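Local coordinates for protein lysozyme (Asticcacaulis excentricus, PDB 6H9D) that probably binds or hydrolyses bacterial cell-wall peptidoglycan as the muramidase domain of SpmX, a morphogenesis protein whose gene was co-opted from a phage lysin and detoxified, at residues A[14-22]-A[32-40]; A[61-72]-A[81-89]. All coordinates share one frame; numbering follows the deposited sequence. Where two conformers were deposited one is given.

Helix 8-16 connects the two contacts, whose centres lie 18 Å apart. In interaction 1 the end of that helix and the chain after it meet 32-40 in the small beta-containing lobe; interaction 2 packs helix 50-71 on helix 78-91 deeper in the chain. Ile14 of segment 14-22 packs against both helices of interaction 2: its CG1 lies 3.5 Å from Ser86 CB, and its CD1 3.8 Å from Leu61 CD2. A glycerol, probably from the crystallisation liquor, lies beside both contacts: it bonds to Glu18 in interaction 1 and is about 4 Å, at nearest atoms, from the Phe89 side chain of interaction 2, a position consistent with the substrate cleft of T4-type lysozymes.

Interaction 1 of 2, residues A[14-22]-A[32-40]; sequences IKSFEGLRQ and WMIGYGHTF. With GOL (glycerol), chain D.
Lys15 lies over one face of the Tyr36 ring, its CG 3.5 Å from the ring centroid in a CH-pi contact. CG leaves opposite the backbone N (chi1 -170°), which lays the aliphatic chain on the ring and carries CD past the phenol oxygen. A bend at chi3 then turns NZ aside to a salt bridge with Asp54 of helix 50-71. NZ also donates to a water, 3.1 Å away, that lies at the ring edge in its plane and is hydrogen-bonded to Tyr36 OH as well; both polar ends thus share a partner. Leu20 covers the opposite face, with CD1 offset toward the rim and CB 3.6 Å from Tyr36 CE1.

Farther along, the backbones pair. Arg21 N donates to Gly35 O at 2.9 Å, and Gly35 N donates back to Arg21 O at 2.8 Å. This is one antiparallel hydrogen-bonded pair, joining the short strand after helix 8-16 to strand 32-35 in the small lobe of the lysozyme fold. The turn 34-38 is closed by two backbone bonds, Ile34 N to His38 O and His38 N to Ile34 O. The positive phi of Gly35 and Gly37 suits glycine. His38 ND1 is hydrogen-bonded to Asp60 of helix 50-71.

Glu18 probably occupies the place where T4-type lysozymes carry their catalytic glutamate, in the sequence Glu-Gly-Leu-Arg after the first helix. Its CB packs 3.6 Å from Tyr36 CD1, while a bend at chi2 (-79°) turns the carboxylate off the ring to the glycerol, its plane standing 77° from that of the ring. OE2 of Glu18 accepts from glycerol O1 at 2.7 Å.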
loop_
_atom_site.group_PDB
_atom_site.type_symbol
_atom_site.label_atom_id
_atom_site.label_comp_id
_atom_site.label_asym_id
_atom_site.label_seq_id
_atom_site.Cartn_x
_atom_site.Cartn_y
_atom_site.Cartn_z
ATOM N N ILE A 14 2.467 -0.123 6.765
ATOM C CA ILE A 14 2.260 -1.051 5.673
ATOM C C ILE A 14 2.516 -2.481 6.155
ATOM O O ILE A 14 1.729 -3.396 5.882
ATOM C CB ILE A 14 3.128 -0.642 4.469
ATOM C CG1 ILE A 14 2.544 0.633 3.851
ATOM C CG2 ILE A 14 3.262 -1.772 3.464
ATOM C CD1 ILE A 14 3.348 1.215 2.718
ATOM N N LYS A 15 3.593 -2.649 6.919
ATOM C CA LYS A 15 3.974 -3.949 7.437
ATOM C C LYS A 15 2.885 -4.487 8.383
ATOM O O LYS A 15 2.727 -5.687 8.523
ATOM C CB LYS A 15 5.318 -3.775 8.140
ATOM C CG LYS A 15 6.036 -5.033 8.568
ATOM C CD LYS A 15 7.274 -4.702 9.386
ATOM C CE LYS A 15 8.258 -3.875 8.593
ATOM N NZ LYS A 15 9.510 -3.640 9.345
ATOM N N SER A 16 2.167 -3.589 9.055
ATOM C CA SER A 16 1.206 -3.960 10.084
ATOM C C SER A 16 0.030 -4.706 9.459
ATOM O O SER A 16 -0.650 -5.438 10.144
ATOM C CB SER A 16 0.741 -2.749 10.872
ATOM O OG SER A 16 -0.097 -1.925 10.077
ATOM N N PHE A 17 -0.181 -4.542 8.148
ATOM C CA PHE A 17 -1.261 -5.205 7.452
ATOM C C PHE A 17 -0.794 -6.536 6.854
ATOM O O PHE A 17 -1.583 -7.248 6.241
ATOM C CB PHE A 17 -1.856 -4.299 6.359
ATOM C CG PHE A 17 -2.279 -2.940 6.844
ATOM C CD1 PHE A 17 -3.203 -2.823 7.864
ATOM C CD2 PHE A 17 -1.755 -1.777 6.293
ATOM C CE1 PHE A 17 -3.562 -1.575 8.345
ATOM C CE2 PHE A 17 -2.151 -0.532 6.747
ATOM C CZ PHE A 17 -3.054 -0.437 7.782
ATOM N N GLU A 18 0.498 -6.805 6.979
ATOM C CA GLU A 18 1.131 -7.993 6.372
ATOM C C GLU A 18 1.591 -8.972 7.449
ATOM O O GLU A 18 1.878 -8.550 8.553
ATOM C CB GLU A 18 2.373 -7.564 5.598
ATOM C CG GLU A 18 2.116 -6.491 4.568
ATOM C CD GLU A 18 1.503 -7.064 3.314
ATOM O OE1 GLU A 18 1.647 -8.255 3.112
ATOM O OE2 GLU A 18 0.862 -6.323 2.583
ATOM N N GLY A 19 1.635 -10.246 7.088
ATOM C CA GLY A 19 2.134 -11.302 7.976
ATOM C C GLY A 19 3.519 -11.699 7.530
ATOM O O GLY A 19 3.677 -11.952 6.357
ATOM N N LEU A 20 4.476 -11.750 8.448
ATOM C CA LEU A 20 5.862 -12.119 8.079
ATOM C C LEU A 20 5.982 -13.617 7.781
ATOM O O LEU A 20 5.619 -14.408 8.629
ATOM C CB LEU A 20 6.812 -11.721 9.208
ATOM C CG LEU A 20 8.207 -12.322 9.093
ATOM C CD1 LEU A 20 8.915 -11.795 7.872
ATOM C CD2 LEU A 20 9.032 -12.067 10.334
ATOM N N ARG A 21 6.487 -13.962 6.601
ATOM C CA ARG A 21 6.765 -15.364 6.236
ATOM C C ARG A 21 8.285 -15.492 6.201
ATOM O O ARG A 21 8.895 -14.956 5.292
ATOM C CB ARG A 21 6.139 -15.739 4.891
ATOM C CG ARG A 21 4.623 -15.640 4.864
ATOM C CD ARG A 21 3.920 -16.607 5.804
ATOM N NE ARG A 21 4.211 -17.999 5.476
ATOM C CZ ARG A 21 3.589 -18.687 4.529
ATOM N NH1 ARG A 21 2.638 -18.112 3.804
ATOM N NH2 ARG A 21 3.919 -19.951 4.299
ATOM N N GLN A 22 8.862 -16.161 7.193
ATOM C CA GLN A 22 10.330 -16.285 7.306
ATOM C C GLN A 22 10.869 -17.297 6.306
ATOM O O GLN A 22 12.035 -17.246 6.054
ATOM C CB GLN A 22 10.732 -16.724 8.710
ATOM C CG GLN A 22 10.899 -15.570 9.684
ATOM C CD GLN A 22 10.472 -16.003 11.061
ATOM O OE1 GLN A 22 10.458 -17.184 11.380
ATOM N NE2 GLN A 22 10.105 -15.047 11.890
ATOM N N TRP A 32 7.944 -18.169 -5.924
ATOM C CA TRP A 32 8.115 -18.237 -4.490
ATOM C C TRP A 32 7.812 -16.882 -3.850
ATOM O O TRP A 32 8.009 -15.834 -4.469
ATOM C CB TRP A 32 9.514 -18.753 -4.162
ATOM C CG TRP A 32 9.688 -20.165 -4.631
ATOM C CD1 TRP A 32 9.965 -20.585 -5.900
ATOM C CD2 TRP A 32 9.524 -21.360 -3.843
ATOM N NE1 TRP A 32 9.986 -21.952 -5.953
ATOM C CE2 TRP A 32 9.737 -22.456 -4.705
ATOM C CE3 TRP A 32 9.216 -21.607 -2.502
ATOM C CZ2 TRP A 32 9.653 -23.775 -4.263
ATOM C CZ3 TRP A 32 9.148 -22.911 -2.061
ATOM C CH2 TRP A 32 9.355 -23.979 -2.935
ATOM N N MET A 33 7.301 -16.927 -2.615
ATOM C CA MET A 33 6.956 -15.751 -1.849
ATOM C C MET A 33 7.676 -15.824 -0.497
ATOM O O MET A 33 7.838 -16.897 0.057
ATOM C CB MET A 33 5.441 -15.669 -1.634
ATOM C CG MET A 33 4.945 -14.290 -1.196
ATOM S SD MET A 33 3.122 -14.017 -1.246
ATOM C CE MET A 33 2.838 -13.531 -2.949
ATOM N N ILE A 34 8.097 -14.667 0.019
ATOM C CA ILE A 34 8.780 -14.612 1.298
ATOM C C ILE A 34 8.558 -13.230 1.921
ATOM O O ILE A 34 8.155 -12.282 1.242
ATOM C CB ILE A 34 10.274 -14.946 1.118
ATOM C CG1 ILE A 34 10.905 -15.433 2.423
ATOM C CG2 ILE A 34 11.043 -13.755 0.526
ATOM C CD1 ILE A 34 12.291 -16.047 2.256
ATOM N N GLY A 35 8.844 -13.125 3.213
ATOM C CA GLY A 35 8.827 -11.839 3.884
ATOM C C GLY A 35 7.400 -11.332 3.961
ATOM O O GLY A 35 6.508 -12.076 4.373
ATOM N N TYR A 36 7.181 -10.085 3.528
ATOM C CA TYR A 36 5.865 -9.474 3.509
ATOM C C TYR A 36 5.306 -9.473 2.082
ATOM O O TYR A 36 5.152 -8.431 1.486
ATOM C CB TYR A 36 5.947 -8.048 4.059
ATOM C CG TYR A 36 6.485 -7.972 5.464
ATOM C CD1 TYR A 36 5.753 -8.442 6.546
ATOM C CD2 TYR A 36 7.733 -7.442 5.707
ATOM C CE1 TYR A 36 6.264 -8.395 7.833
ATOM C CE2 TYR A 36 8.256 -7.380 6.983
ATOM C CZ TYR A 36 7.529 -7.880 8.046
ATOM O OH TYR A 36 8.054 -7.781 9.294
ATOM N N GLY A 37 5.104 -10.666 1.537
ATOM C CA GLY A 37 4.543 -10.859 0.191
ATOM C C GLY A 37 5.535 -10.577 -0.917
ATOM O O GLY A 37 5.099 -10.267 -1.995
ATOM N N HIS A 38 6.827 -10.699 -0.641
ATOM C CA HIS A 38 7.871 -10.414 -1.656
ATOM C C HIS A 38 8.023 -11.594 -2.619
ATOM O O HIS A 38 8.025 -12.711 -2.148
ATOM C CB HIS A 38 9.191 -10.039 -0.990
ATOM C CG HIS A 38 10.284 -9.831 -1.975
ATOM N ND1 HIS A 38 10.442 -8.669 -2.646
ATOM C CD2 HIS A 38 11.221 -10.657 -2.455
ATOM C CE1 HIS A 38 11.452 -8.772 -3.458
ATOM N NE2 HIS A 38 11.933 -9.962 -3.360
ATOM N N THR A 39 8.202 -11.323 -3.909
ATOM C CA THR A 39 8.332 -12.424 -4.886
ATOM C C THR A 39 9.493 -12.241 -5.866
ATOM O O THR A 39 10.087 -13.215 -6.204
ATOM C CB THR A 39 7.059 -12.554 -5.725
ATOM O OG1 THR A 39 6.826 -11.312 -6.371
ATOM C CG2 THR A 39 5.846 -12.960 -4.919
ATOM N N PHE A 40 9.785 -11.018 -6.285
ATOM C CA PHE A 40 10.759 -10.796 -7.387
ATOM C C PHE A 40 12.110 -11.489 -7.179
ATOM O O PHE A 40 12.616 -11.983 -8.151
ATOM C CB PHE A 40 10.750 -9.347 -7.871
ATOM C CG PHE A 40 11.575 -8.367 -7.087
ATOM C CD1 PHE A 40 12.951 -8.432 -7.097
ATOM C CD2 PHE A 40 10.979 -7.342 -6.384
ATOM C CE1 PHE A 40 13.706 -7.502 -6.408
ATOM C CE2 PHE A 40 11.740 -6.419 -5.691
ATOM C CZ PHE A 40 13.102 -6.505 -5.699
HETATM C C1 GOL D . 1.305 -7.499 -0.097
HETATM O O1 GOL D . 0.381 -6.440 -0.096
HETATM C C2 GOL D . 1.399 -8.060 -1.474
HETATM O O2 GOL D . 1.591 -7.002 -2.386
HETATM C C3 GOL D . 2.664 -8.843 -1.522
HETATM O O3 GOL D . 2.423 -10.009 -2.292
HETATM O O HOH W 1 10.259 -6.592 9.510
#

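Interaction 2 of 2, residues A[61-72]-A[81-89]; sequences LLPIVEAVNNLV and FDALVSFCF
Helices 61-71 and 81-89 pack at a steep angle, their axes 9.3 Å apart at closest approach and their N-to-C directions 117° apart, with Ile64 and Val85 nearest in backbone. The packing is knobs-into-holes in both directions: Val68 fits among Phe81, Leu84, Val85 and Cys88, and Val85 among Leu61, Ile64, Val65 and Val68. The two branches of Val68 divide the work, CG1 lying 3.5 Å from Phe81 CE1 while CG2 turns to Cys88 CB. Ile64 presses its CG2 onto the backbone, 3.4 Å from Val85 O, and sends CG1 to Phe89 CD1. Leu61 puts CD2 over a face of the Phe89 ring, 3.8 Å from its centroid in a CH-pi contact.

At the other end, Phe81, its CG opposite the backbone N (chi1 -176°), presents its ring edge to Val65 O. That carbonyl is gripped within its own helix by two donors of Asn69, the backbone N and the side-chain ND2, which reach it from opposite faces of its plane; Asn69 ND2 lies 2.8 Å from Val65 O. The amide of Asn69 lies 34° from the plane of the Phe81 ring, and its OD1 accepts from His4 N.

Around this buried pair, Ile14 of helix 8-16 touches Val85 and Phe89; Phe96 of helix 93-97 touches Leu71 and Cys88, and Phe146 of helix 133-146 packs on Leu84.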
loop_
_atom_site.group_PDB
_atom_site.type_symbol
_atom_site.label_atom_id
_atom_site.label_comp_id
_atom_site.label_asym_id
_atom_site.label_seq_id
_atom_site.Cartn_x
_atom_site.Cartn_y
_atom_site.Cartn_z
ATOM N N LEU A 61 8.178 -1.411 -2.417
ATOM C CA LEU A 61 7.513 -0.101 -2.314
ATOM C C LEU A 61 8.126 0.943 -3.264
ATOM O O LEU A 61 7.487 1.932 -3.524
ATOM C CB LEU A 61 7.592 0.387 -0.871
ATOM C CG LEU A 61 6.720 -0.377 0.117
ATOM C CD1 LEU A 61 6.979 0.096 1.540
ATOM C CD2 LEU A 61 5.263 -0.244 -0.261
ATOM N N LEU A 62 9.336 0.702 -3.802
ATOM C CA LEU A 62 10.035 1.677 -4.646
ATOM C C LEU A 62 9.136 2.159 -5.777
ATOM O O LEU A 62 9.017 3.362 -5.956
ATOM C CB LEU A 62 11.333 1.090 -5.210
ATOM C CG LEU A 62 12.495 0.969 -4.225
ATOM C CD1 LEU A 62 13.673 0.238 -4.866
ATOM C CD2 LEU A 62 12.936 2.334 -3.714
ATOM N N PRO A 63 8.505 1.286 -6.594
ATOM C CA PRO A 63 7.639 1.747 -7.668
ATOM C C PRO A 63 6.361 2.436 -7.186
ATOM O O PRO A 63 5.809 3.274 -7.905
ATOM C CB PRO A 63 7.299 0.503 -8.480
ATOM C CG PRO A 63 7.616 -0.654 -7.560
ATOM C CD PRO A 63 8.682 -0.175 -6.612
ATOM N N ILE A 64 5.909 2.108 -5.976
ATOM C CA ILE A 64 4.758 2.826 -5.386
ATOM C C ILE A 64 5.170 4.264 -5.045
ATOM O O ILE A 64 4.396 5.198 -5.304
ATOM C CB ILE A 64 4.205 2.114 -4.136
ATOM C CG1 ILE A 64 4.039 0.596 -4.347
ATOM C CG2 ILE A 64 2.911 2.790 -3.717
ATOM C CD1 ILE A 64 3.109 0.240 -5.481
ATOM N N VAL A 65 6.317 4.414 -4.375
ATOM C CA VAL A 65 6.877 5.720 -4.014
ATOM C C VAL A 65 7.037 6.576 -5.288
ATOM O O VAL A 65 6.680 7.763 -5.305
ATOM C CB VAL A 65 8.195 5.559 -3.233
ATOM C CG1 VAL A 65 9.013 6.850 -3.125
ATOM C CG2 VAL A 65 7.946 4.977 -1.854
ATOM N N GLU A 66 7.539 5.957 -6.367
ATOM C CA GLU A 66 7.689 6.630 -7.666
ATOM C C GLU A 66 6.323 7.048 -8.219
ATOM O O GLU A 66 6.161 8.187 -8.633
ATOM C CB GLU A 66 8.414 5.714 -8.648
ATOM C CG GLU A 66 9.891 5.614 -8.328
ATOM C CD GLU A 66 10.562 6.978 -8.309
ATOM O OE1 GLU A 66 10.527 7.657 -9.358
ATOM O OE2 GLU A 66 11.067 7.381 -7.238
ATOM N N ALA A 67 5.355 6.117 -8.219
ATOM C CA ALA A 67 4.036 6.353 -8.748
ATOM C C ALA A 67 3.346 7.515 -8.014
ATOM O O ALA A 67 2.726 8.359 -8.647
ATOM C CB ALA A 67 3.204 5.106 -8.664
ATOM N N VAL A 68 3.432 7.548 -6.681
ATOM C CA VAL A 68 2.661 8.532 -5.919
ATOM C C VAL A 68 3.261 9.915 -6.193
ATOM O O VAL A 68 2.547 10.870 -6.457
ATOM C CB VAL A 68 2.604 8.206 -4.413
ATOM C CG1 VAL A 68 1.967 9.347 -3.638
ATOM C CG2 VAL A 68 1.827 6.911 -4.157
ATOM N N ASN A 69 4.579 9.954 -6.220
ATOM C CA ASN A 69 5.338 11.180 -6.540
ATOM C C ASN A 69 4.955 11.659 -7.940
ATOM O O ASN A 69 4.727 12.835 -8.113
ATOM C CB ASN A 69 6.831 10.880 -6.508
ATOM C CG ASN A 69 7.423 11.137 -5.151
ATOM O OD1 ASN A 69 7.315 12.230 -4.633
ATOM N ND2 ASN A 69 8.050 10.142 -4.576
ATOM N N ASN A 70 4.829 10.740 -8.879
ATOM C CA ASN A 70 4.553 11.125 -10.279
ATOM C C ASN A 70 3.083 11.455 -10.499
ATOM O O ASN A 70 2.827 12.292 -11.347
ATOM C CB ASN A 70 4.979 10.031 -11.256
ATOM C CG ASN A 70 6.461 9.736 -11.237
ATOM O OD1 ASN A 70 7.251 10.492 -10.695
ATOM N ND2 ASN A 70 6.834 8.615 -11.811
ATOM N N LEU A 71 2.178 10.831 -9.748
ATOM C CA LEU A 71 0.732 11.009 -9.998
ATOM C C LEU A 71 0.154 12.178 -9.205
ATOM O O LEU A 71 -0.856 12.710 -9.635
ATOM C CB LEU A 71 0.025 9.704 -9.660
ATOM C CG LEU A 71 0.299 8.574 -10.636
ATOM C CD1 LEU A 71 -0.449 7.335 -10.218
ATOM C CD2 LEU A 71 -0.097 8.988 -12.035
ATOM N N VAL A 72 0.791 12.544 -8.099
ATOM C CA VAL A 72 0.270 13.656 -7.262
ATOM C C VAL A 72 0.978 14.957 -7.651
ATOM O O VAL A 72 2.174 15.005 -7.550
ATOM C CB VAL A 72 0.375 13.343 -5.759
ATOM C CG1 VAL A 72 -0.063 14.530 -4.927
ATOM C CG2 VAL A 72 -0.447 12.120 -5.402
ATOM N N PHE A 81 1.728 11.553 2.274
ATOM C CA PHE A 81 2.502 10.749 1.335
ATOM C C PHE A 81 2.542 9.292 1.807
ATOM O O PHE A 81 2.264 8.411 1.037
ATOM C CB PHE A 81 3.917 11.305 1.186
ATOM C CG PHE A 81 4.708 10.557 0.149
ATOM C CD1 PHE A 81 4.391 10.697 -1.193
ATOM C CD2 PHE A 81 5.640 9.601 0.523
ATOM C CE1 PHE A 81 5.079 9.978 -2.161
ATOM C CE2 PHE A 81 6.329 8.885 -0.445
ATOM C CZ PHE A 81 6.026 9.059 -1.780
ATOM N N ASP A 82 2.883 9.083 3.084
ATOM C CA ASP A 82 2.992 7.761 3.687
ATOM C C ASP A 82 1.656 7.004 3.527
ATOM O O ASP A 82 1.637 5.854 3.138
ATOM C CB ASP A 82 3.342 7.867 5.171
ATOM C CG ASP A 82 4.800 8.156 5.485
ATOM O OD1 ASP A 82 5.655 8.085 4.559
ATOM O OD2 ASP A 82 5.071 8.421 6.659
ATOM N N ALA A 83 0.547 7.659 3.882
ATOM C CA ALA A 83 -0.803 7.042 3.766
ATOM C C ALA A 83 -1.140 6.729 2.300
ATOM O O ALA A 83 -1.741 5.685 2.025
ATOM C CB ALA A 83 -1.860 7.932 4.370
ATOM N N LEU A 84 -0.811 7.648 1.381
ATOM C CA LEU A 84 -1.093 7.405 -0.050
ATOM C C LEU A 84 -0.251 6.234 -0.587
ATOM O O LEU A 84 -0.744 5.472 -1.394
ATOM C CB LEU A 84 -0.866 8.675 -0.869
ATOM C CG LEU A 84 -1.932 9.757 -0.693
ATOM C CD1 LEU A 84 -1.583 10.982 -1.510
ATOM C CD2 LEU A 84 -3.324 9.265 -1.057
ATOM N N VAL A 85 0.996 6.093 -0.133
ATOM C CA VAL A 85 1.832 4.967 -0.552
ATOM C C VAL A 85 1.222 3.645 -0.070
ATOM O O VAL A 85 1.151 2.679 -0.819
ATOM C CB VAL A 85 3.274 5.126 -0.050
ATOM C CG1 VAL A 85 4.062 3.844 -0.246
ATOM C CG2 VAL A 85 3.981 6.277 -0.745
ATOM N N SER A 86 0.728 3.627 1.173
ATOM C CA SER A 86 0.104 2.461 1.745
ATOM C C SER A 86 -1.123 2.096 0.912
ATOM O O SER A 86 -1.329 0.928 0.534
ATOM C CB SER A 86 -0.267 2.677 3.204
ATOM O OG SER A 86 -0.915 1.517 3.742
ATOM N N PHE A 87 -1.895 3.127 0.575
ATOM C CA PHE A 87 -3.149 2.976 -0.125
ATOM C C PHE A 87 -2.879 2.479 -1.560
ATOM O O PHE A 87 -3.431 1.486 -1.997
ATOM C CB PHE A 87 -3.900 4.305 -0.118
ATOM C CG PHE A 87 -5.193 4.284 -0.896
ATOM C CD1 PHE A 87 -6.304 3.629 -0.399
ATOM C CD2 PHE A 87 -5.288 4.912 -2.125
ATOM C CE1 PHE A 87 -7.487 3.598 -1.123
ATOM C CE2 PHE A 87 -6.477 4.894 -2.838
ATOM C CZ PHE A 87 -7.572 4.233 -2.341
ATOM N N CYS A 88 -1.949 3.149 -2.234
ATOM C CA CYS A 88 -1.550 2.819 -3.589
ATOM C C CYS A 88 -0.933 1.415 -3.661
ATOM O O CYS A 88 -1.240 0.674 -4.572
ATOM C CB CYS A 88 -0.599 3.864 -4.149
ATOM S SG CYS A 88 -0.181 3.491 -5.876
ATOM N N PHE A 89 -0.127 1.027 -2.660
ATOM C CA PHE A 89 0.413 -0.318 -2.558
ATOM C C PHE A 89 -0.715 -1.348 -2.504
ATOM O O PHE A 89 -0.646 -2.414 -3.122
ATOM C CB PHE A 89 1.328 -0.447 -1.332
ATOM C CG PHE A 89 2.049 -1.761 -1.189
ATOM C CD1 PHE A 89 2.848 -2.250 -2.209
ATOM C CD2 PHE A 89 1.941 -2.508 -0.024
ATOM C CE1 PHE A 89 3.516 -3.455 -2.075
ATOM C CE2 PHE A 89 2.597 -3.722 0.108
ATOM C CZ PHE A 89 3.413 -4.183 -0.903
#